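Local coordinates for putative peptide ABC-transport system periplasmic peptide-binding protein (Campylobacter jejuni, PDB 4OEV) that captures nickel(II) outside the cytoplasm and serves as the extracytoplasmic nickel-binding component of an ABC-type importer, at residues A[40-45]-A[472-477]; A[259-264]-A[305-310]; A[15-20]-A[152-157]; A[124-129]-A[390-395]; A[229-234]-A[463-468]. All blocks are in the same frame, centred on the assembly; numbering follows the deposited sequence.

Overall arrangement
Contacts 3 and 4 are buried, contacts 2 and 5 partly buried, and contact 1 lies at the surface, and their chemistry differs with the elements joined. Three direct hydrogen bonds join the loops of contact 3, and contact 4 concentrates on one tyrosine-aspartate bond between a turn and a loop. Contact 1 instead relies on waters and an arginine laid against a turn. Contact 2 is helix on helix, mostly apolar, with one weak lysine-tyrosine hydrogen bond, and contact 5 is strand on strand, held by backbone bonds. Contacts 1 and 5 touch: I473 CG2 packs 3.6 Å from L234 CD1. Contact 2 is remote, its centre about 47 Å from that of contact 3 across the chain's centre.

Contact 1 (A[40-45]-A[472-477]); sequences FDENMS and GIKTRT
A type I beta turn from D41 to M44, joining strands 38-40 and 46-48, receives R476 from the C-terminal loop in this contact. The turn is braced from within: D41 OD1 accepts from N43 N, an Asx turn, and also from S45 N, at 2.9 Å and 3.0 Å, both donors standing above the carboxylate plane. R476 leaves its backbone in the crowded position, CG between N and the carbonyl carbon (chi1 67°), then runs extended from CG to NE along the turn. Its NH2 ends 2.8 Å from F40 O, but the angle is poor and no hydrogen bond results. Water 1 adds a link by accepting from F40 N and, weakly, from that same NH2. M44, bent at chi2 and chi3, crosses the arginine at about a right angle. Its SD lies 4.0 Å above one face of the guanidinium, toward the rim, while CE meets R476 CD at 3.6 Å and T477 O at 3.2 Å. Two more waters serve the backbone: both donate to E42 O, and they continue to T477 N and T475 O respectively. The charges of E42 OE2 and K474 NZ stay 4.2 Å apart, beyond a salt bridge; K474 is paired with E491 instead. Around the contact, F40 rests on L46 of strand 46-48, R476 on W487, and T475 on L234 and E236 of strand 231-236.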
# COMPACT_ATOMS: atom_id res chain seq x y z
N PHE A 40 6.98 -8.26 -11.77
CA PHE A 40 5.83 -7.96 -12.62
C PHE A 40 6.22 -6.98 -13.72
O PHE A 40 6.99 -6.05 -13.46
CB PHE A 40 4.68 -7.36 -11.79
CG PHE A 40 4.38 -8.16 -10.57
CD1 PHE A 40 3.55 -9.27 -10.65
CD2 PHE A 40 4.94 -7.82 -9.34
CE1 PHE A 40 3.29 -10.06 -9.52
CE2 PHE A 40 4.68 -8.59 -8.21
CZ PHE A 40 3.86 -9.72 -8.30
N ASP A 41 5.66 -7.16 -14.93
CA ASP A 41 6.00 -6.28 -16.06
C ASP A 41 4.99 -5.15 -16.19
O ASP A 41 4.21 -4.93 -15.26
CB ASP A 41 6.14 -7.08 -17.37
CG ASP A 41 4.83 -7.74 -17.84
OD1 ASP A 41 3.75 -7.40 -17.32
OD2 ASP A 41 4.90 -8.62 -18.74
N GLU A 42 5.00 -4.43 -17.31
CA GLU A 42 4.15 -3.24 -17.42
C GLU A 42 2.67 -3.58 -17.42
O GLU A 42 1.83 -2.72 -17.19
CB GLU A 42 4.47 -2.45 -18.69
CG GLU A 42 4.43 -3.32 -19.91
CD GLU A 42 5.82 -3.64 -20.40
OE1 GLU A 42 6.58 -4.20 -19.59
OE2 GLU A 42 6.15 -3.35 -21.57
N ASN A 43 2.38 -4.84 -17.73
CA ASN A 43 1.02 -5.34 -17.71
C ASN A 43 0.62 -5.99 -16.37
O ASN A 43 -0.44 -6.61 -16.30
CB ASN A 43 0.85 -6.36 -18.83
CG ASN A 43 1.16 -5.78 -20.17
OD1 ASN A 43 1.92 -6.36 -20.95
ND2 ASN A 43 0.60 -4.62 -20.44
N MET A 44 1.46 -5.83 -15.34
CA MET A 44 1.36 -6.51 -14.04
C MET A 44 1.31 -8.04 -14.19
O MET A 44 0.70 -8.74 -13.37
CB MET A 44 0.16 -6.00 -13.25
CG MET A 44 0.39 -5.99 -11.72
SD MET A 44 1.75 -4.90 -11.23
CE MET A 44 1.23 -3.50 -12.11
N SER A 45 1.99 -8.55 -15.20
CA SER A 45 2.10 -10.00 -15.40
C SER A 45 3.22 -10.54 -14.55
O SER A 45 4.28 -9.94 -14.51
CB SER A 45 2.39 -10.33 -16.86
OG SER A 45 1.32 -9.92 -17.68
N GLY A 472 12.38 6.73 -21.04
CA GLY A 472 12.32 5.34 -20.63
C GLY A 472 11.24 5.02 -19.60
O GLY A 472 11.05 3.83 -19.25
N ILE A 473 10.55 6.04 -19.09
CA ILE A 473 9.54 5.80 -18.05
C ILE A 473 8.40 4.97 -18.62
O ILE A 473 7.89 5.26 -19.69
CB ILE A 473 8.99 7.10 -17.46
CG1 ILE A 473 10.13 7.92 -16.87
CG2 ILE A 473 7.95 6.80 -16.36
CD1 ILE A 473 9.68 9.36 -16.47
N LYS A 474 8.06 3.91 -17.93
CA LYS A 474 6.93 3.08 -18.30
C LYS A 474 5.87 3.12 -17.20
O LYS A 474 6.22 3.09 -16.01
CB LYS A 474 7.37 1.64 -18.54
CG LYS A 474 8.24 1.43 -19.80
CD LYS A 474 8.57 -0.06 -19.89
CE LYS A 474 9.36 -0.43 -21.15
NZ LYS A 474 10.01 -1.76 -20.96
N THR A 475 4.59 3.18 -17.60
CA THR A 475 3.50 3.15 -16.61
C THR A 475 3.14 1.71 -16.31
O THR A 475 3.47 0.80 -17.07
CB THR A 475 2.23 3.83 -17.11
OG1 THR A 475 1.79 3.15 -18.29
CG2 THR A 475 2.47 5.32 -17.45
N ARG A 476 2.50 1.54 -15.16
CA ARG A 476 1.75 0.33 -14.86
C ARG A 476 0.80 0.65 -13.71
O ARG A 476 0.81 1.78 -13.16
CB ARG A 476 2.66 -0.86 -14.57
CG ARG A 476 3.48 -0.79 -13.31
CD ARG A 476 4.33 -2.08 -13.10
NE ARG A 476 4.67 -2.14 -11.69
CZ ARG A 476 5.54 -2.97 -11.12
NH1 ARG A 476 5.73 -2.86 -9.80
NH2 ARG A 476 6.23 -3.84 -11.84
N THR A 477 -0.08 -0.28 -13.39
CA THR A 477 -1.07 -0.04 -12.35
C THR A 477 -0.35 0.09 -11.02
O THR A 477 0.32 -0.85 -10.56
CB THR A 477 -2.13 -1.13 -12.35
OG1 THR A 477 -2.72 -1.15 -13.65
CG2 THR A 477 -3.25 -0.82 -11.32
O HOH W 1 8.04 -6.08 -10.03
O HOH W 2 -0.52 -2.65 -15.41
O HOH W 3 1.31 -0.22 -18.29

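Contact 2 (A[259-264]-A[305-310]); sequences RQALNY and KKAEDL
R259 O is gripped by two bonds from one residue: N263 N gives the regular helical bond and N263 ND2 adds a second at 3.0 Å, nearly straight at 169° and arriving above the carbonyl plane. ND2 also donates to F454 O, which ties helix 256-265 to strand 454-467. Another side of helix 256-265 packs antiparallel against helix 304-313. The segment axes approach to 7.8 Å at 163° between their directions, a close spacing that small residues at the crossing permit. The backbones come closest at A261 and A307, CA to CA 4.0 Å, with A307 CB set 3.3 Å from A261 O. L310, CG beside its own backbone N, reaches across so that CD1 meets the Y264 ring at its edge, near the ring plane, the two side chains crossing at about a right angle. K306 covers one face of the same ring. Its chain is extended, CG anti to the backbone N (chi1 -170°), and so slants over the ring, CE and NZ near the hydroxyl. Y300 makes an edge-to-face contact with this ring, and the Y264 backbone is hydrogen-bonded to D303, just before helix 304-313. The lysine methylene CD stands 3.8 Å from the Y264 ring centroid in a CH-pi contact, while K306 NZ gives only a weak hydrogen bond to Y264 OH at 3.2 Å.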
# COMPACT_ATOMS: atom_id res chain seq x y z
N ARG A 259 -22.63 4.46 11.74
CA ARG A 259 -21.70 4.31 10.64
C ARG A 259 -22.45 4.23 9.31
O ARG A 259 -22.00 4.81 8.31
CB ARG A 259 -20.83 3.05 10.85
CG ARG A 259 -19.73 3.25 11.84
CD ARG A 259 -18.95 1.99 12.01
NE ARG A 259 -19.60 1.02 12.90
CZ ARG A 259 -19.98 -0.20 12.54
NH1 ARG A 259 -20.53 -0.99 13.46
NH2 ARG A 259 -19.82 -0.66 11.27
N GLN A 260 -23.60 3.57 9.28
CA GLN A 260 -24.37 3.55 8.04
C GLN A 260 -24.89 4.97 7.71
O GLN A 260 -24.90 5.42 6.57
CB GLN A 260 -25.54 2.59 8.16
CG GLN A 260 -25.14 1.15 8.43
CD GLN A 260 -26.36 0.26 8.67
OE1 GLN A 260 -27.27 0.63 9.42
NE2 GLN A 260 -26.37 -0.92 8.06
N ALA A 261 -25.33 5.67 8.74
CA ALA A 261 -25.86 7.02 8.53
C ALA A 261 -24.78 7.93 7.93
O ALA A 261 -25.05 8.70 6.99
CB ALA A 261 -26.40 7.56 9.81
N LEU A 262 -23.56 7.87 8.46
CA LEU A 262 -22.48 8.70 7.96
C LEU A 262 -22.14 8.37 6.50
O LEU A 262 -21.79 9.25 5.70
CB LEU A 262 -21.25 8.57 8.84
CG LEU A 262 -21.54 9.03 10.26
CD1 LEU A 262 -20.41 8.73 11.13
CD2 LEU A 262 -21.79 10.56 10.29
N ASN A 263 -22.27 7.10 6.13
CA ASN A 263 -22.10 6.72 4.73
C ASN A 263 -23.19 7.35 3.84
O ASN A 263 -22.87 7.92 2.80
CB ASN A 263 -22.10 5.23 4.59
CG ASN A 263 -20.69 4.65 4.69
OD1 ASN A 263 -19.96 4.60 3.70
ND2 ASN A 263 -20.29 4.28 5.90
N TYR A 264 -24.45 7.28 4.26
CA TYR A 264 -25.57 7.86 3.47
C TYR A 264 -25.48 9.37 3.37
O TYR A 264 -26.11 10.00 2.49
CB TYR A 264 -26.93 7.46 4.08
CG TYR A 264 -27.38 6.05 3.76
CD1 TYR A 264 -27.64 5.66 2.45
CD2 TYR A 264 -27.57 5.10 4.76
CE1 TYR A 264 -28.05 4.36 2.15
CE2 TYR A 264 -27.99 3.83 4.48
CZ TYR A 264 -28.23 3.46 3.17
OH TYR A 264 -28.61 2.16 2.87
N LYS A 305 -31.71 11.97 3.89
CA LYS A 305 -32.94 11.69 4.64
C LYS A 305 -32.81 10.38 5.36
O LYS A 305 -33.23 10.26 6.51
CB LYS A 305 -34.18 11.68 3.77
CG LYS A 305 -35.45 11.65 4.62
CD LYS A 305 -36.74 11.61 3.79
CE LYS A 305 -37.97 11.68 4.71
NZ LYS A 305 -37.89 10.66 5.82
N LYS A 306 -32.25 9.39 4.67
CA LYS A 306 -32.05 8.08 5.27
C LYS A 306 -31.06 8.16 6.42
O LYS A 306 -31.22 7.45 7.43
CB LYS A 306 -31.56 7.07 4.23
CG LYS A 306 -31.58 5.65 4.77
CD LYS A 306 -31.56 4.63 3.65
CE LYS A 306 -31.65 3.19 4.19
NZ LYS A 306 -31.84 2.19 3.09
N ALA A 307 -30.01 8.98 6.24
CA ALA A 307 -29.02 9.17 7.30
C ALA A 307 -29.75 9.63 8.56
O ALA A 307 -29.60 9.02 9.61
CB ALA A 307 -27.95 10.17 6.91
N GLU A 308 -30.58 10.68 8.44
CA GLU A 308 -31.30 11.20 9.58
C GLU A 308 -32.26 10.17 10.17
O GLU A 308 -32.28 9.99 11.37
CB GLU A 308 -32.05 12.51 9.21
CG GLU A 308 -31.06 13.65 9.08
CD GLU A 308 -31.71 14.99 8.76
OE1 GLU A 308 -32.94 15.03 8.58
OE2 GLU A 308 -30.97 15.99 8.69
N ASP A 309 -32.99 9.44 9.33
CA ASP A 309 -33.89 8.39 9.81
C ASP A 309 -33.11 7.34 10.63
O ASP A 309 -33.61 6.83 11.65
CB ASP A 309 -34.60 7.72 8.63
CG ASP A 309 -35.62 8.62 7.97
OD1 ASP A 309 -35.86 9.74 8.48
OD2 ASP A 309 -36.16 8.22 6.92
N LEU A 310 -31.89 7.04 10.21
CA LEU A 310 -31.07 6.07 10.90
C LEU A 310 -30.63 6.58 12.25
O LEU A 310 -30.58 5.82 13.23
CB LEU A 310 -29.82 5.69 10.08
CG LEU A 310 -30.01 4.63 8.99
CD1 LEU A 310 -28.81 4.63 8.04
CD2 LEU A 310 -30.16 3.27 9.64

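Contact 3 (A[15-20]-A[152-157]); sequences IARINP and SFNQNP
The tight part of this contact centres on N154, with bonds through both its backbone and its side chain. I18 N donates to N154 O at 2.9 Å, in the carbonyl plane and on a lone pair. N19, its CG anti to the backbone N (chi1 177°), brings ND2 to N154 OD1 at 2.8 Å; the bond is almost straight, 169°, although the donor lies above the acceptor's carbonyl plane. Beside them R17 and N154 run alongside each other, R17 CD 3.5 Å from N154 ND2, and I18 CG2 packs on P157 CG. I18 O is buried here without a polar partner. The looser side is toward A16, which is exposed, and Q155: bent at chi2, Q155 turns NE2 back to A16 O for a longer bond of 3.2 Å. The loop of 15-20, which also carries the nickel ligand H26, forms an inverse gamma turn centred on I18 and docks on the 3-10 segment 152-155.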
# COMPACT_ATOMS: atom_id res chain seq x y z
N ILE A 15 11.51 4.56 4.64
CA ILE A 15 11.47 3.42 5.56
C ILE A 15 12.73 3.42 6.42
O ILE A 15 13.84 3.70 5.93
CB ILE A 15 11.32 2.11 4.78
CG1 ILE A 15 11.25 0.91 5.74
CG2 ILE A 15 12.53 1.88 3.79
CD1 ILE A 15 10.62 -0.29 5.09
N ALA A 16 12.58 3.12 7.71
CA ALA A 16 13.75 3.15 8.61
C ALA A 16 14.65 1.93 8.46
O ALA A 16 15.80 1.97 8.90
CB ALA A 16 13.33 3.28 10.06
N ARG A 17 14.15 0.84 7.91
CA ARG A 17 14.99 -0.37 7.75
C ARG A 17 14.87 -0.82 6.31
O ARG A 17 13.77 -1.20 5.86
CB ARG A 17 14.57 -1.47 8.73
CG ARG A 17 14.83 -1.17 10.19
CD ARG A 17 14.27 -2.27 11.10
NE ARG A 17 12.82 -2.20 11.22
CZ ARG A 17 12.08 -3.01 11.98
NH1 ARG A 17 12.63 -3.99 12.69
NH2 ARG A 17 10.78 -2.85 12.03
N ILE A 18 15.94 -0.67 5.53
CA ILE A 18 15.87 -1.03 4.13
C ILE A 18 16.11 -2.52 4.04
O ILE A 18 17.19 -2.98 3.66
CB ILE A 18 16.86 -0.23 3.25
CG1 ILE A 18 16.57 1.29 3.38
CG2 ILE A 18 16.68 -0.62 1.78
CD1 ILE A 18 17.64 2.19 2.71
N ASN A 19 15.06 -3.26 4.35
CA ASN A 19 15.14 -4.71 4.51
C ASN A 19 13.77 -5.26 4.14
O ASN A 19 12.77 -4.87 4.74
CB ASN A 19 15.53 -5.02 5.95
CG ASN A 19 15.58 -6.49 6.25
OD1 ASN A 19 14.97 -7.33 5.58
ND2 ASN A 19 16.33 -6.82 7.27
N PRO A 20 13.73 -6.11 3.11
CA PRO A 20 12.48 -6.73 2.65
C PRO A 20 11.59 -7.29 3.80
O PRO A 20 10.37 -7.22 3.68
CB PRO A 20 12.97 -7.86 1.73
CG PRO A 20 14.31 -7.39 1.26
CD PRO A 20 14.87 -6.41 2.22
N SER A 152 22.77 -3.63 11.77
CA SER A 152 23.25 -2.42 11.09
C SER A 152 23.11 -2.59 9.58
O SER A 152 23.08 -1.59 8.84
CB SER A 152 24.68 -2.10 11.50
OG SER A 152 25.57 -3.16 11.20
N PHE A 153 22.96 -3.84 9.16
CA PHE A 153 22.52 -4.17 7.80
C PHE A 153 21.38 -3.31 7.31
O PHE A 153 21.39 -2.87 6.16
CB PHE A 153 22.05 -5.61 7.75
CG PHE A 153 21.60 -6.07 6.38
CD1 PHE A 153 20.28 -6.02 6.00
CD2 PHE A 153 22.54 -6.61 5.50
CE1 PHE A 153 19.88 -6.46 4.75
CE2 PHE A 153 22.16 -7.06 4.25
CZ PHE A 153 20.83 -7.00 3.87
N ASN A 154 20.38 -3.10 8.17
CA ASN A 154 19.18 -2.41 7.76
C ASN A 154 19.45 -0.99 7.31
O ASN A 154 18.62 -0.39 6.64
CB ASN A 154 18.14 -2.41 8.90
CG ASN A 154 17.70 -3.81 9.26
OD1 ASN A 154 17.77 -4.71 8.44
ND2 ASN A 154 17.23 -3.99 10.50
N GLN A 155 20.60 -0.43 7.68
CA GLN A 155 20.96 0.90 7.19
C GLN A 155 22.16 0.83 6.23
O GLN A 155 22.65 1.85 5.79
CB GLN A 155 21.27 1.85 8.35
CG GLN A 155 20.06 2.19 9.25
CD GLN A 155 19.71 1.05 10.20
OE1 GLN A 155 20.59 0.37 10.73
NE2 GLN A 155 18.42 0.84 10.42
N ASN A 156 22.63 -0.39 5.94
CA ASN A 156 23.73 -0.65 4.98
C ASN A 156 23.40 -1.88 4.15
O ASN A 156 24.19 -2.82 4.12
CB ASN A 156 25.06 -0.88 5.71
CG ASN A 156 25.53 0.32 6.49
OD1 ASN A 156 26.37 1.09 6.02
ND2 ASN A 156 24.99 0.50 7.70
N PRO A 157 22.24 -1.89 3.48
CA PRO A 157 21.70 -3.12 2.89
C PRO A 157 22.56 -3.64 1.74
O PRO A 157 23.05 -2.84 0.94
CB PRO A 157 20.31 -2.70 2.40
CG PRO A 157 20.48 -1.27 2.05
CD PRO A 157 21.43 -0.71 3.09

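Contact 4 (A[124-129]-A[390-395]); sequences KPYPAF and PDFHTF
On one face of the Y126 ring sits A128 CB of the same turn, 3.7 Å above the plane and toward the rim, while D391 OD2 lies at the ring's edge, in plane. Ring and carboxylate are almost perpendicular, 84° apart. Y126 OH donates to D391 OD2 at 2.7 Å, onto the anti lone pair of that oxygen, which has a further partner outside the two segments. D391 OD1 forms a salt bridge with R429, so this buried acid has positive charge beside it, which would probably keep it ionised. D391 points across, and the anti torsion of Y126 (chi1 -174°) brings the end of its ring to the carboxylate. The F392 ring presents its edge to the hydroxyl, CE1 being 3.6 Å from Y126 OH and 4.2 Å from A128 CB. The type I turn Y126-F129 thus joins the loop following strand 379-384. Around them, N103 of helix 101-104 touches Y126 and F392, R429 of helix 419-429 touches Y126, and Y441 of helix 434-450 touches D391.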
# COMPACT_ATOMS: atom_id res chain seq x y z
N LYS A 124 -1.47 -25.41 3.93
CA LYS A 124 -2.71 -25.33 3.18
C LYS A 124 -2.44 -24.46 1.95
O LYS A 124 -1.43 -23.75 1.91
CB LYS A 124 -3.84 -24.78 4.07
CG LYS A 124 -3.45 -23.60 4.89
CD LYS A 124 -4.45 -23.34 6.00
CE LYS A 124 -3.73 -23.19 7.34
NZ LYS A 124 -4.43 -22.22 8.27
N PRO A 125 -3.32 -24.51 0.93
CA PRO A 125 -2.98 -23.73 -0.28
C PRO A 125 -2.89 -22.23 0.02
O PRO A 125 -3.62 -21.76 0.90
CB PRO A 125 -4.15 -24.03 -1.23
CG PRO A 125 -4.83 -25.28 -0.66
CD PRO A 125 -4.62 -25.20 0.82
N TYR A 126 -2.04 -21.51 -0.70
CA TYR A 126 -1.93 -20.06 -0.59
C TYR A 126 -1.55 -19.57 -1.96
O TYR A 126 -0.37 -19.36 -2.24
CB TYR A 126 -0.89 -19.64 0.47
CG TYR A 126 -0.84 -18.15 0.72
CD1 TYR A 126 -1.98 -17.44 1.15
CD2 TYR A 126 0.34 -17.45 0.52
CE1 TYR A 126 -1.92 -16.07 1.33
CE2 TYR A 126 0.41 -16.12 0.72
CZ TYR A 126 -0.72 -15.41 1.14
OH TYR A 126 -0.62 -14.06 1.32
N PRO A 127 -2.55 -19.45 -2.86
CA PRO A 127 -2.29 -19.10 -4.26
C PRO A 127 -1.53 -17.77 -4.37
O PRO A 127 -0.75 -17.60 -5.32
CB PRO A 127 -3.69 -18.93 -4.85
CG PRO A 127 -4.63 -19.54 -3.89
CD PRO A 127 -3.98 -19.58 -2.56
N ALA A 128 -1.69 -16.89 -3.40
CA ALA A 128 -1.00 -15.60 -3.44
C ALA A 128 0.53 -15.75 -3.29
O ALA A 128 1.26 -14.77 -3.39
CB ALA A 128 -1.53 -14.68 -2.36
N PHE A 129 1.01 -16.98 -3.08
CA PHE A 129 2.41 -17.18 -2.74
C PHE A 129 3.41 -16.65 -3.80
O PHE A 129 4.47 -16.14 -3.45
CB PHE A 129 2.69 -18.70 -2.54
CG PHE A 129 4.00 -19.00 -1.88
CD1 PHE A 129 4.46 -18.21 -0.83
CD2 PHE A 129 4.75 -20.16 -2.25
CE1 PHE A 129 5.66 -18.49 -0.21
CE2 PHE A 129 5.94 -20.45 -1.62
CZ PHE A 129 6.41 -19.64 -0.59
N PRO A 390 -5.43 -9.99 -4.27
CA PRO A 390 -6.39 -9.31 -3.38
C PRO A 390 -6.18 -9.53 -1.89
O PRO A 390 -6.73 -8.77 -1.09
CB PRO A 390 -7.73 -9.91 -3.80
CG PRO A 390 -7.39 -11.19 -4.56
CD PRO A 390 -6.12 -10.82 -5.29
N ASP A 391 -5.42 -10.55 -1.50
CA ASP A 391 -5.10 -10.80 -0.10
C ASP A 391 -4.28 -9.69 0.52
O ASP A 391 -4.44 -9.39 1.70
CB ASP A 391 -4.33 -12.15 0.04
CG ASP A 391 -4.05 -12.54 1.53
OD1 ASP A 391 -5.00 -12.63 2.33
OD2 ASP A 391 -2.88 -12.78 1.90
N PHE A 392 -3.38 -9.06 -0.26
CA PHE A 392 -2.29 -8.26 0.36
C PHE A 392 -2.72 -6.98 1.11
O PHE A 392 -2.13 -6.62 2.17
CB PHE A 392 -1.24 -7.91 -0.71
CG PHE A 392 -0.44 -9.09 -1.15
CD1 PHE A 392 -0.31 -10.19 -0.34
CD2 PHE A 392 0.13 -9.13 -2.43
CE1 PHE A 392 0.44 -11.32 -0.77
CE2 PHE A 392 0.87 -10.25 -2.85
CZ PHE A 392 1.01 -11.34 -2.01
N HIS A 393 -3.70 -6.24 0.59
CA HIS A 393 -4.16 -5.13 1.43
C HIS A 393 -5.56 -5.42 2.00
O HIS A 393 -6.33 -4.53 2.30
CB HIS A 393 -4.13 -3.81 0.64
CG HIS A 393 -2.74 -3.28 0.46
ND1 HIS A 393 -2.45 -1.93 0.35
CD2 HIS A 393 -1.55 -3.92 0.43
CE1 HIS A 393 -1.15 -1.78 0.19
NE2 HIS A 393 -0.57 -2.97 0.28
N THR A 394 -5.88 -6.69 2.21
CA THR A 394 -7.15 -6.91 2.88
C THR A 394 -6.94 -7.65 4.15
O THR A 394 -7.54 -7.27 5.18
CB THR A 394 -8.21 -7.69 2.01
OG1 THR A 394 -7.66 -8.93 1.56
CG2 THR A 394 -8.68 -6.89 0.79
N PHE A 395 -6.07 -8.68 4.15
CA PHE A 395 -5.90 -9.42 5.38
C PHE A 395 -5.32 -8.56 6.54
O PHE A 395 -5.92 -8.51 7.66
CB PHE A 395 -5.02 -10.66 5.14
CG PHE A 395 -5.09 -11.70 6.27
CD1 PHE A 395 -6.10 -12.63 6.29
CD2 PHE A 395 -4.15 -11.68 7.32
CE1 PHE A 395 -6.17 -13.61 7.34
CE2 PHE A 395 -4.23 -12.63 8.39
CZ PHE A 395 -5.23 -13.58 8.40

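Contact 5 (A[229-234]-A[463-468]); sequences ENFGIL and ALVYNK
Backbone hydrogen bonds come first: strands 231-234 and 463-467 run antiparallel, with G232-Y466 and L234-L464 as hydrogen-bonded pairs. G232 N reaches Y466 O at 2.8 Å and Y466 N returns to G232 O at 3.0 Å. Beyond the strand end, K468 N donates to N230 O at 2.8 Å. At the non-hydrogen-bonded pair I233-V465, I233 CA approaches L464 O at 3.4 Å, a CA-H...O contact. The main aromatic contact is made by Y466. Its CG takes the crowded position (chi1 61°), folding the ring over G232, which has no side chain to stand in the way; G232 CA lies 3.8 Å from the ring centroid, a CH-pi contact. Apolar contacts split by face: L234 CG meets Y466 CE1 at 3.9 Å on the side of L464, and I233 CG1 meets V465 CG2 at 4.3 Å on the other. I233 CG2 also touches A463 CB at 4.0 Å. In the sheet, strand 454-467 also pairs with strand 214-216, while F225 of helix 223-226 packs against F231, I233 and V465.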
# COMPACT_ATOMS: atom_id res chain seq x y z
N GLU A 229 6.48 23.49 -20.83
CA GLU A 229 7.07 22.53 -21.79
C GLU A 229 8.29 21.81 -21.22
O GLU A 229 8.84 20.87 -21.86
CB GLU A 229 7.45 23.25 -23.12
CG GLU A 229 7.95 24.70 -22.99
CD GLU A 229 6.88 25.71 -22.43
OE1 GLU A 229 5.65 25.47 -22.51
OE2 GLU A 229 7.28 26.75 -21.87
N ASN A 230 8.78 22.28 -20.08
CA ASN A 230 9.96 21.65 -19.50
C ASN A 230 9.62 20.33 -18.85
O ASN A 230 10.52 19.55 -18.54
CB ASN A 230 10.67 22.58 -18.52
CG ASN A 230 11.35 23.77 -19.22
OD1 ASN A 230 12.10 23.59 -20.20
ND2 ASN A 230 11.09 24.98 -18.72
N PHE A 231 8.32 20.07 -18.68
CA PHE A 231 7.85 18.89 -17.98
C PHE A 231 6.83 18.09 -18.77
O PHE A 231 6.08 18.64 -19.56
CB PHE A 231 7.24 19.27 -16.62
CG PHE A 231 8.20 20.01 -15.74
CD1 PHE A 231 9.10 19.30 -14.95
CD2 PHE A 231 8.23 21.40 -15.74
CE1 PHE A 231 9.99 19.97 -14.14
CE2 PHE A 231 9.14 22.07 -14.93
CZ PHE A 231 10.02 21.35 -14.13
N GLY A 232 6.83 16.78 -18.52
CA GLY A 232 5.77 15.90 -18.99
C GLY A 232 4.88 15.47 -17.81
O GLY A 232 5.27 15.63 -16.66
N ILE A 233 3.68 14.99 -18.10
CA ILE A 233 2.79 14.47 -17.05
C ILE A 233 2.22 13.14 -17.50
O ILE A 233 1.46 13.09 -18.47
CB ILE A 233 1.63 15.44 -16.75
CG1 ILE A 233 2.16 16.83 -16.41
CG2 ILE A 233 0.78 14.88 -15.60
CD1 ILE A 233 1.09 17.93 -16.41
N LEU A 234 2.60 12.07 -16.83
CA LEU A 234 2.10 10.74 -17.12
C LEU A 234 0.98 10.40 -16.17
O LEU A 234 1.21 10.38 -14.96
CB LEU A 234 3.19 9.70 -16.95
CG LEU A 234 3.97 9.34 -18.20
CD1 LEU A 234 5.08 8.45 -17.72
CD2 LEU A 234 3.08 8.65 -19.22
N ALA A 463 -0.51 11.39 -10.91
CA ALA A 463 0.16 12.18 -11.93
C ALA A 463 1.66 12.16 -11.68
O ALA A 463 2.14 12.76 -10.71
CB ALA A 463 -0.40 13.66 -11.93
N LEU A 464 2.39 11.44 -12.53
CA LEU A 464 3.84 11.48 -12.48
C LEU A 464 4.34 12.67 -13.25
O LEU A 464 4.24 12.73 -14.49
CB LEU A 464 4.46 10.17 -13.03
CG LEU A 464 5.99 10.17 -13.15
CD1 LEU A 464 6.69 10.65 -11.88
CD2 LEU A 464 6.46 8.74 -13.54
N VAL A 465 4.90 13.63 -12.54
CA VAL A 465 5.38 14.81 -13.26
C VAL A 465 6.89 14.75 -13.42
O VAL A 465 7.62 14.59 -12.45
CB VAL A 465 5.03 16.11 -12.57
CG1 VAL A 465 5.55 17.26 -13.41
CG2 VAL A 465 3.52 16.23 -12.37
N TYR A 466 7.36 14.89 -14.64
CA TYR A 466 8.79 14.63 -14.84
C TYR A 466 9.49 15.63 -15.77
O TYR A 466 8.97 16.04 -16.82
CB TYR A 466 8.99 13.17 -15.35
CG TYR A 466 8.31 12.93 -16.69
CD1 TYR A 466 6.97 12.54 -16.76
CD2 TYR A 466 8.99 13.14 -17.88
CE1 TYR A 466 6.34 12.37 -17.98
CE2 TYR A 466 8.37 12.96 -19.11
CZ TYR A 466 7.04 12.56 -19.14
OH TYR A 466 6.42 12.39 -20.35
N ASN A 467 10.69 16.01 -15.37
CA ASN A 467 11.61 16.70 -16.27
C ASN A 467 11.61 16.07 -17.67
O ASN A 467 11.81 14.87 -17.82
CB ASN A 467 13.01 16.68 -15.67
CG ASN A 467 14.00 17.38 -16.52
OD1 ASN A 467 14.92 16.77 -17.05
ND2 ASN A 467 13.82 18.69 -16.67
N LYS A 468 11.35 16.90 -18.68
CA LYS A 468 11.11 16.42 -20.03
C LYS A 468 12.31 15.69 -20.61
O LYS A 468 12.20 15.04 -21.65
CB LYS A 468 10.72 17.59 -20.95
CG LYS A 468 9.88 17.19 -22.18
CD LYS A 468 8.63 16.43 -21.73
CE LYS A 468 7.60 16.31 -22.84
NZ LYS A 468 6.35 15.64 -22.33
O HOH W 4 3.42 12.22 -20.48